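Long-range contact in DUF4393 domain-containing protein (Alcanivorax borkumensis, PDB 3H35), which is of unknown function but belongs to the Abi-alpha family and may take part in abortive infection, a bacterial defence against phage: residues A[71-76]-A[160-165]. Sequence-based numbering, arbitrary orientation.
Sequences FALLTL and ETLRIS
Glu160 meets Leu73 through the backbone and Thr75 through its carboxylate, within the antiparallel pairing between the two central strands of a four-stranded sheet. Glu160 and Leu73 form a hydrogen-bonded pair: Glu160 N gives a straight bond to Leu73 O (2.8 Å), while Leu73 N reaches Glu160 O from well above the carbonyl plane, with an N-H...O angle of 146°. Tyr132 OH also bonds to Glu160 O. A chi1 of -62° sets Glu160 CG anti to the carbonyl carbon; from there the extended chain carries the carboxylate to Thr75, which it crosses obliquely, and Thr75 OG1 donates a very short bond of 2.5 Å to Glu160 OE1. Arg90 joins both groups, making a salt bridge to Glu160 OE1 and a hydrogen bond to Thr75 OG1; Glu160 OE2 makes a salt bridge to Arg158 and a hydrogen bond to Tyr77 OH. At Thr161, opposite Ala72 in a non-hydrogen-bonded pair, the CA lies 3.4 Å from Phe71 O in a CA-H...O contact, and CG2 packs against the same oxygen at 3.7 Å. Thr161 OG1 is held instead by Asp123 O and Thr125. Leu162 closes the second hydrogen-bonded pair, its N binding Phe71 O at 2.8 Å with an N-H...O angle of 172°, and its O accepting Phe71 N in the carbonyl plane. On the sheet face shared with Glu160, Leu162 CB lies 4.3 Å from Leu73 CB and 4.5 Å from Phe71 CB, though the Phe71 ring leads away. Past Leu162 the strand 71-77 has no further residue to pair with, and Ser165 caps the helix that follows. Apolar packing thus gives way along this face to a buried carboxylate, whose negative charge is probably stabilised by the two arginines and the threonine and tyrosine hydroxyls.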
loop_
_atom_site.group_PDB
_atom_site.type_symbol
_atom_site.label_atom_id
_atom_site.label_comp_id
_atom_site.label_asym_id
_atom_site.label_seq_id
_atom_site.Cartn_x
_atom_site.Cartn_y
_atom_site.Cartn_z
ATOM N N PHE A 71 11.398 9.473 15.198
ATOM C CA PHE A 71 11.854 8.278 15.919
ATOM C C PHE A 71 12.762 7.398 15.081
ATOM O O PHE A 71 12.770 7.517 13.857
ATOM C CB PHE A 71 10.647 7.485 16.443
ATOM C CG PHE A 71 9.850 8.237 17.468
ATOM C CD1 PHE A 71 10.208 8.194 18.807
ATOM C CD2 PHE A 71 8.765 9.032 17.085
ATOM C CE1 PHE A 71 9.474 8.907 19.771
ATOM C CE2 PHE A 71 8.035 9.771 18.035
ATOM C CZ PHE A 71 8.389 9.704 19.379
ATOM N N ALA A 72 13.535 6.544 15.741
ATOM C CA ALA A 72 14.388 5.585 15.055
ATOM C C ALA A 72 13.528 4.566 14.315
ATOM O O ALA A 72 12.507 4.082 14.830
ATOM C CB ALA A 72 15.351 4.879 16.035
ATOM N N LEU A 73 13.935 4.256 13.099
ATOM C CA LEU A 73 13.261 3.298 12.260
ATOM C C LEU A 73 14.279 2.363 11.670
ATOM O O LEU A 73 15.278 2.791 11.114
ATOM C CB LEU A 73 12.552 4.054 11.111
ATOM C CG LEU A 73 11.580 3.282 10.215
ATOM C CD1 LEU A 73 10.428 2.700 11.067
ATOM C CD2 LEU A 73 11.060 4.206 9.113
ATOM N N LEU A 74 14.055 1.081 11.807
ATOM C CA LEU A 74 14.868 0.104 11.080
ATOM C C LEU A 74 14.021 -0.421 9.949
ATOM O O LEU A 74 12.869 -0.816 10.150
ATOM C CB LEU A 74 15.283 -1.076 11.981
ATOM C CG LEU A 74 16.126 -0.828 13.234
ATOM C CD1 LEU A 74 16.414 -2.208 13.906
ATOM C CD2 LEU A 74 17.397 -0.074 12.887
ATOM N N THR A 75 14.570 -0.392 8.752
ATOM C CA THR A 75 13.874 -0.891 7.594
ATOM C C THR A 75 14.653 -2.062 7.004
ATOM O O THR A 75 15.855 -1.974 6.798
ATOM C CB THR A 75 13.706 0.249 6.567
ATOM O OG1 THR A 75 12.998 1.367 7.169
ATOM C CG2 THR A 75 12.992 -0.256 5.346
ATOM N N LEU A 76 13.964 -3.168 6.773
ATOM C CA LEU A 76 14.527 -4.311 6.104
ATOM C C LEU A 76 14.149 -4.222 4.652
ATOM O O LEU A 76 12.959 -4.180 4.282
ATOM C CB LEU A 76 14.036 -5.616 6.718
ATOM C CG LEU A 76 14.472 -5.876 8.154
ATOM C CD1 LEU A 76 13.842 -7.193 8.692
ATOM C CD2 LEU A 76 16.004 -5.895 8.289
ATOM N N GLU A 160 16.797 4.401 9.466
ATOM C CA GLU A 160 16.039 5.511 8.939
ATOM C C GLU A 160 15.345 6.262 10.099
ATOM O O GLU A 160 15.518 5.932 11.281
ATOM C CB GLU A 160 15.048 4.978 7.898
ATOM C CG GLU A 160 15.748 4.297 6.694
ATOM C CD GLU A 160 14.792 3.794 5.627
ATOM O OE1 GLU A 160 13.630 3.446 5.939
ATOM O OE2 GLU A 160 15.215 3.741 4.458
ATOM N N THR A 161 14.591 7.289 9.741
ATOM C CA THR A 161 13.892 8.106 10.695
ATOM C C THR A 161 12.393 8.177 10.371
ATOM O O THR A 161 12.012 8.459 9.233
ATOM C CB THR A 161 14.499 9.503 10.696
ATOM O OG1 THR A 161 15.923 9.392 10.912
ATOM C CG2 THR A 161 13.845 10.358 11.789
ATOM N N LEU A 162 11.555 7.900 11.363
ATOM C CA LEU A 162 10.104 7.874 11.183
ATOM C C LEU A 162 9.574 9.236 11.492
ATOM O O LEU A 162 9.903 9.784 12.529
ATOM C CB LEU A 162 9.470 6.870 12.148
ATOM C CG LEU A 162 7.949 6.707 12.182
ATOM C CD1 LEU A 162 7.459 6.104 10.832
ATOM C CD2 LEU A 162 7.566 5.818 13.400
ATOM N N ARG A 163 8.731 9.768 10.609
ATOM C CA ARG A 163 8.028 11.034 10.832
ATOM C C ARG A 163 6.620 10.989 10.277
ATOM O O ARG A 163 6.351 10.205 9.404
ATOM C CB ARG A 163 8.688 12.169 10.080
ATOM C CG ARG A 163 10.111 12.348 10.368
ATOM C CD ARG A 163 10.674 13.274 9.313
ATOM N NE ARG A 163 12.103 13.174 9.436
ATOM C CZ ARG A 163 12.813 13.799 10.356
ATOM N NH1 ARG A 163 12.234 14.620 11.212
ATOM N NH2 ARG A 163 14.104 13.591 10.400
ATOM N N ILE A 164 5.777 11.919 10.725
ATOM C CA ILE A 164 4.465 12.137 10.141
ATOM C C ILE A 164 4.619 12.656 8.712
ATOM O O ILE A 164 5.538 13.411 8.426
ATOM C CB ILE A 164 3.608 13.123 11.001
ATOM C CG1 ILE A 164 2.127 12.994 10.634
ATOM C CG2 ILE A 164 4.048 14.607 10.812
ATOM C CD1 ILE A 164 1.220 13.522 11.726
ATOM N N SER A 165 3.748 12.210 7.824
ATOM C CA SER A 165 3.718 12.677 6.429
ATOM C C SER A 165 2.837 13.928 6.320
ATOM O O SER A 165 2.040 14.203 7.209
ATOM C CB SER A 165 3.124 11.597 5.535
ATOM O OG SER A 165 1.714 11.490 5.693
#